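Carbohydrate kinase, FGGY (Rhodospirillum rubrum, PDB 3IFR) probably phosphorylates D-xylulose at the expense of ATP, as a sugar kinase of the FGGY family with an actin-like ATPase fold. Local coordinates at residues A[258-263]-A[401-406]; A[425-430]-A[465-470]. All blocks are in the same frame, centred on the assembly; numbering follows the deposited sequence.

Contact 1. Residues A[258-263]-A[401-406]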
loop_
_atom_site.group_PDB
_atom_site.type_symbol
_atom_site.label_atom_id
_atom_site.label_comp_id
_atom_site.label_asym_id
_atom_site.label_seq_id
_atom_site.Cartn_x
_atom_site.Cartn_y
_atom_site.Cartn_z
ATOM N N PRO A 258 0.556 -14.626 -11.372
ATOM C CA PRO A 258 1.203 -15.284 -10.229
ATOM C C PRO A 258 2.722 -15.192 -10.368
ATOM O O PRO A 258 3.270 -15.524 -11.416
ATOM C CB PRO A 258 0.747 -16.737 -10.363
ATOM C CG PRO A 258 -0.530 -16.643 -11.141
ATOM C CD PRO A 258 -0.423 -15.484 -12.045
ATOM N N GLY A 259 3.407 -14.701 -9.346
ATOM C CA GLY A 259 4.860 -14.699 -9.384
ATOM C C GLY A 259 5.444 -13.333 -9.676
ATOM O O GLY A 259 6.627 -13.138 -9.492
ATOM N N ASP A 260 4.606 -12.408 -10.136
ATOM C CA ASP A 260 4.980 -11.020 -10.351
ATOM C C ASP A 260 5.220 -10.339 -9.022
ATOM O O ASP A 260 4.418 -10.481 -8.120
ATOM C CB ASP A 260 3.846 -10.258 -11.048
ATOM C CG ASP A 260 3.686 -10.654 -12.495
ATOM O OD1 ASP A 260 4.570 -11.388 -12.964
ATOM O OD2 ASP A 260 2.706 -10.219 -13.161
ATOM N N VAL A 261 6.289 -9.551 -8.926
ATOM C CA VAL A 261 6.625 -8.863 -7.694
ATOM C C VAL A 261 6.935 -7.397 -7.953
ATOM O O VAL A 261 7.730 -7.069 -8.827
ATOM C CB VAL A 261 7.866 -9.499 -7.018
ATOM C CG1 VAL A 261 8.171 -8.819 -5.720
ATOM C CG2 VAL A 261 7.682 -11.010 -6.825
ATOM N N LEU A 262 6.318 -6.513 -7.184
ATOM C CA LEU A 262 6.640 -5.105 -7.236
ATOM C C LEU A 262 7.503 -4.744 -6.039
ATOM O O LEU A 262 7.257 -5.162 -4.894
ATOM C CB LEU A 262 5.361 -4.243 -7.269
ATOM C CG LEU A 262 5.698 -2.747 -7.212
ATOM C CD1 LEU A 262 6.365 -2.336 -8.530
ATOM C CD2 LEU A 262 4.508 -1.881 -6.939
ATOM N N LEU A 263 8.527 -3.957 -6.300
ATOM C CA LEU A 263 9.370 -3.459 -5.241
ATOM C C LEU A 263 9.285 -1.956 -5.289
ATOM O O LEU A 263 9.749 -1.344 -6.253
ATOM C CB LEU A 263 10.800 -3.863 -5.515
ATOM C CG LEU A 263 11.403 -5.154 -4.999
ATOM C CD1 LEU A 263 10.379 -6.244 -4.639
ATOM C CD2 LEU A 263 12.363 -5.559 -6.064
ATOM N N PRO A 401 7.936 -16.107 -6.077
ATOM C CA PRO A 401 8.276 -14.812 -6.697
ATOM C C PRO A 401 9.182 -15.028 -7.919
ATOM O O PRO A 401 10.143 -15.776 -7.771
ATOM C CB PRO A 401 9.116 -14.102 -5.631
ATOM C CG PRO A 401 9.284 -15.057 -4.475
ATOM C CD PRO A 401 8.452 -16.260 -4.695
ATOM N N GLN A 402 8.914 -14.436 -9.084
ATOM C CA GLN A 402 9.836 -14.648 -10.191
ATOM C C GLN A 402 10.048 -13.494 -11.159
ATOM O O GLN A 402 11.120 -13.368 -11.772
ATOM C CB GLN A 402 9.458 -15.915 -10.966
ATOM C CG GLN A 402 8.109 -15.838 -11.649
ATOM C CD GLN A 402 7.844 -17.054 -12.532
ATOM O OE1 GLN A 402 8.351 -18.159 -12.274
ATOM N NE2 GLN A 402 7.068 -16.848 -13.588
ATOM N N ARG A 403 9.028 -12.673 -11.327
ATOM C CA ARG A 403 9.098 -11.558 -12.257
ATOM C C ARG A 403 9.019 -10.262 -11.445
ATOM O O ARG A 403 8.001 -10.013 -10.766
ATOM C CB ARG A 403 7.940 -11.682 -13.202
ATOM C CG ARG A 403 8.007 -10.976 -14.506
ATOM C CD ARG A 403 6.550 -10.782 -14.881
ATOM N NE ARG A 403 6.276 -10.275 -16.201
ATOM C CZ ARG A 403 5.103 -9.747 -16.526
ATOM N NH1 ARG A 403 4.168 -9.637 -15.606
ATOM N NH2 ARG A 403 4.873 -9.311 -17.759
ATOM N N PHE A 404 10.087 -9.463 -11.510
ATOM C CA PHE A 404 10.325 -8.345 -10.593
ATOM C C PHE A 404 10.294 -6.965 -11.232
ATOM O O PHE A 404 10.841 -6.744 -12.316
ATOM C CB PHE A 404 11.684 -8.490 -9.904
ATOM C CG PHE A 404 11.778 -9.691 -9.029
ATOM C CD1 PHE A 404 11.483 -9.599 -7.690
ATOM C CD2 PHE A 404 12.112 -10.933 -9.570
ATOM C CE1 PHE A 404 11.532 -10.731 -6.884
ATOM C CE2 PHE A 404 12.163 -12.056 -8.782
ATOM C CZ PHE A 404 11.879 -11.968 -7.447
ATOM N N PHE A 405 9.658 -6.030 -10.524
ATOM C CA PHE A 405 9.486 -4.678 -11.016
ATOM C C PHE A 405 9.894 -3.753 -9.894
ATOM O O PHE A 405 9.660 -4.060 -8.729
ATOM C CB PHE A 405 8.018 -4.431 -11.412
ATOM C CG PHE A 405 7.486 -5.400 -12.463
ATOM C CD1 PHE A 405 7.340 -5.008 -13.788
ATOM C CD2 PHE A 405 7.165 -6.709 -12.134
ATOM C CE1 PHE A 405 6.855 -5.910 -14.747
ATOM C CE2 PHE A 405 6.679 -7.594 -13.082
ATOM C CZ PHE A 405 6.521 -7.190 -14.381
ATOM N N ALA A 406 10.510 -2.625 -10.224
ATOM C CA ALA A 406 10.699 -1.605 -9.213
ATOM C C ALA A 406 10.038 -0.303 -9.657
ATOM O O ALA A 406 9.977 0.019 -10.838
ATOM C CB ALA A 406 12.155 -1.417 -8.870
#

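Contact 2. Residues A[425-430]-A[465-470]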
loop_
_atom_site.group_PDB
_atom_site.type_symbol
_atom_site.label_atom_id
_atom_site.label_comp_id
_atom_site.label_asym_id
_atom_site.label_seq_id
_atom_site.Cartn_x
_atom_site.Cartn_y
_atom_site.Cartn_z
ATOM N N GLN A 425 19.693 -10.987 -7.881
ATOM C CA GLN A 425 20.177 -11.974 -8.839
ATOM C C GLN A 425 18.965 -12.398 -9.680
ATOM O O GLN A 425 18.781 -13.575 -10.030
ATOM C CB GLN A 425 20.775 -13.128 -8.038
ATOM C CG GLN A 425 22.240 -13.571 -8.295
ATOM C CD GLN A 425 23.122 -12.676 -9.151
ATOM O OE1 GLN A 425 23.616 -11.641 -8.723
ATOM N NE2 GLN A 425 23.404 -13.142 -10.343
ATOM N N ARG A 426 18.126 -11.416 -9.991
ATOM C CA ARG A 426 17.120 -11.561 -11.036
ATOM C C ARG A 426 16.951 -10.241 -11.735
ATOM O O ARG A 426 17.246 -9.207 -11.167
ATOM C CB ARG A 426 15.799 -12.051 -10.471
ATOM C CG ARG A 426 15.720 -13.567 -10.464
ATOM C CD ARG A 426 14.996 -14.040 -9.235
ATOM N NE ARG A 426 14.912 -15.504 -9.092
ATOM C CZ ARG A 426 15.861 -16.362 -9.461
ATOM N NH1 ARG A 426 16.988 -15.934 -10.020
ATOM N NH2 ARG A 426 15.681 -17.658 -9.260
ATOM N N PRO A 427 16.522 -10.267 -13.005
ATOM C CA PRO A 427 16.347 -8.989 -13.696
ATOM C C PRO A 427 15.299 -8.127 -13.002
ATOM O O PRO A 427 14.320 -8.684 -12.501
ATOM C CB PRO A 427 15.866 -9.426 -15.095
ATOM C CG PRO A 427 16.427 -10.825 -15.266
ATOM C CD PRO A 427 16.256 -11.414 -13.889
ATOM N N VAL A 428 15.507 -6.811 -12.934
ATOM C CA VAL A 428 14.530 -5.954 -12.289
ATOM C C VAL A 428 13.978 -4.966 -13.319
ATOM O O VAL A 428 14.740 -4.197 -13.891
ATOM C CB VAL A 428 15.133 -5.161 -11.088
ATOM C CG1 VAL A 428 14.112 -4.217 -10.539
ATOM C CG2 VAL A 428 15.697 -6.078 -9.972
ATOM N N GLN A 429 12.674 -4.971 -13.565
ATOM C CA GLN A 429 12.095 -4.014 -14.522
ATOM C C GLN A 429 11.707 -2.711 -13.825
ATOM O O GLN A 429 10.765 -2.698 -13.033
ATOM C CB GLN A 429 10.854 -4.606 -15.189
ATOM C CG GLN A 429 10.074 -3.592 -16.081
ATOM C CD GLN A 429 10.828 -3.252 -17.365
ATOM O OE1 GLN A 429 10.845 -4.048 -18.311
ATOM N NE2 GLN A 429 11.473 -2.074 -17.390
ATOM N N LEU A 430 12.437 -1.631 -14.101
ATOM C CA LEU A 430 12.134 -0.322 -13.528
ATOM C C LEU A 430 10.946 0.296 -14.277
ATOM O O LEU A 430 10.759 0.048 -15.474
ATOM C CB LEU A 430 13.331 0.627 -13.630
ATOM C CG LEU A 430 14.632 0.281 -12.916
ATOM C CD1 LEU A 430 15.613 1.504 -12.976
ATOM C CD2 LEU A 430 14.341 -0.173 -11.449
ATOM N N GLY A 465 10.414 1.401 -17.911
ATOM C CA GLY A 465 11.716 1.893 -18.265
ATOM C C GLY A 465 12.773 0.860 -18.431
ATOM O O GLY A 465 12.570 -0.106 -19.066
ATOM N N GLU A 466 13.925 1.103 -17.874
ATOM C CA GLU A 466 15.038 0.214 -18.084
ATOM C C GLU A 466 14.892 -1.088 -17.307
ATOM O O GLU A 466 14.583 -1.075 -16.109
ATOM C CB GLU A 466 16.342 0.909 -17.726
ATOM C CG GLU A 466 17.556 0.014 -17.820
ATOM C CD GLU A 466 18.868 0.747 -17.481
ATOM O OE1 GLU A 466 18.836 1.920 -17.081
ATOM O OE2 GLU A 466 19.941 0.129 -17.551
ATOM N N LYS A 467 15.155 -2.202 -17.982
ATOM C CA LYS A 467 15.224 -3.489 -17.331
ATOM C C LYS A 467 16.665 -3.796 -17.006
ATOM O O LYS A 467 17.480 -3.900 -17.884
ATOM C CB LYS A 467 14.617 -4.590 -18.216
ATOM C CG LYS A 467 14.655 -5.977 -17.624
ATOM C CD LYS A 467 13.699 -6.928 -18.352
ATOM C CE LYS A 467 13.837 -8.316 -17.854
ATOM N NZ LYS A 467 12.738 -9.221 -18.296
ATOM N N ILE A 468 16.980 -3.962 -15.733
ATOM C CA ILE A 468 18.382 -4.045 -15.366
ATOM C C ILE A 468 18.766 -5.486 -15.150
ATOM O O ILE A 468 18.065 -6.157 -14.446
ATOM C CB ILE A 468 18.652 -3.250 -14.056
ATOM C CG1 ILE A 468 18.501 -1.750 -14.305
ATOM C CG2 ILE A 468 20.029 -3.584 -13.514
ATOM C CD1 ILE A 468 18.705 -0.935 -13.068
ATOM N N THR A 469 19.838 -5.991 -15.766
ATOM C CA THR A 469 20.247 -7.381 -15.468
ATOM C C THR A 469 21.348 -7.467 -14.393
ATOM O O THR A 469 22.260 -6.650 -14.326
ATOM C CB THR A 469 20.724 -8.198 -16.702
ATOM O OG1 THR A 469 21.853 -7.541 -17.301
ATOM C CG2 THR A 469 19.636 -8.397 -17.704
ATOM N N PRO A 470 21.255 -8.475 -13.551
ATOM C CA PRO A 470 22.270 -8.595 -12.510
ATOM C C PRO A 470 23.633 -8.969 -13.127
ATOM O O PRO A 470 23.728 -9.466 -14.245
ATOM C CB PRO A 470 21.754 -9.750 -11.656
ATOM C CG PRO A 470 20.266 -9.925 -12.066
ATOM C CD PRO A 470 20.210 -9.503 -13.472
HETATM O O HOH W 1 12.221 -3.100 -20.831
#

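Contact 1. Residues A[258-263]-A[401-406]
Val261 N donates to Arg403 O and Val261 O accepts from Phe405 N at 2.8 Å, pairing parallel strands 260-263 and 403-406 at the middle of the mixed sheet in the C-terminal, actin-like domain. Leu263 N donates to Phe405 O. Just before the strands, Gly259 O is gripped twice: Gln402 N lies on a lone pair, 2.7 Å away, while Arg403 N sits above the carbonyl plane. The backbone angles of Gly259 themselves call for glycine.

Val261 and Phe404 share a face of the sheet, with Pro401 beside Val261 from the preceding loop; Phe404 and Pro401 pack on helix 372-397, Val261 on Ile271 and Val273 of strand 269-273. Val261 CB meets Phe404 CD1 at 3.7 Å, and Val261 CG2 rests on Pro401 CB at 3.6 Å.

On the other face, Arg403 runs extended beside Asp260, its CG anti to the backbone N (chi1 -160°), and NH1 forms a salt bridge with Asp260 OD2, which also accepts from the backbone N of Thr256 and Arg257. An alanine in place of Arg403 would probably leave the Asp260 carboxylate without this counter-charge and uncover an edge of the Phe405 ring. Phe405 CZ stands 3.3 Å above the guanidinium plane, offset toward its rim.

Contact 2. Residues A[425-430]-A[465-470]
Val428 and Ile468 form an antiparallel hydrogen-bonded pair, with Val428 N to Ile468 O at 3.0 Å and Ile468 N to Val428 O at 2.9 Å, and the axes of strands 428-430 and 465-468 run 167° apart. Further along, Leu430 N donates to Glu466 O, and Gly465 N returns a bond to Leu430 O.

Gln429 and Lys467 make the non-hydrogen-bonded pair between these, and here the glutamine side chain supplies polar contacts of its own. Its chain bends at chi2 (71°), which turns CD back toward the partner strand. NE2 then donates to Gly465 O at 2.8 Å, coming from well above that carbonyl's plane, and also to Leu430 O at 2.9 Å. Leu430 O is thus shared by NE2 and Gly465 N, and one amide group ties together the two backbones. A water donates to Gln429 OE1. Lys467 crosses the glutamine at about a right angle; its extended chain passes on to Pro427, where CE lies 3.6 Å from CB.

On the opposite face, Leu430 CD1 and Ile468 CD1 touch at 3.9 Å. Beyond the paired strands, the Pro470 ring packs against the backbone of Gln425 and Arg426, with CG 3.2 Å from Arg426 O, while Pro470 CB lies against Gln425 CA.

Strand 463-468 is the outermost of the sheet on this side, and strand 428-432 stands between it and 403-407. Helix 414-424, which leads into Gln425, covers the face bearing Val428, Leu430 and Ile468: Ala421 packs on Val428, and Met417 reaches both Leu430 and Ile468.

Both contacts belong to one mixed sheet, and strands 403-407 and 428-432, one from each, are neighbours in it. Two probable backbone hydrogen bonds join them, from Ala406 N to Gln429 O and from Gln429 N to Phe404 O, with Ala406 CB packed on Leu430 CD2. Contact 1 is the buried, central pairing, parallel and largely apolar, with one salt bridge near its start. Contact 2 is antiparallel and only partly buried, at the sheet's margin, where an amide side chain, a water and prolines take a larger share. Different helices cover them: 372-397 packs on contact 1, 414-424 on contact 2.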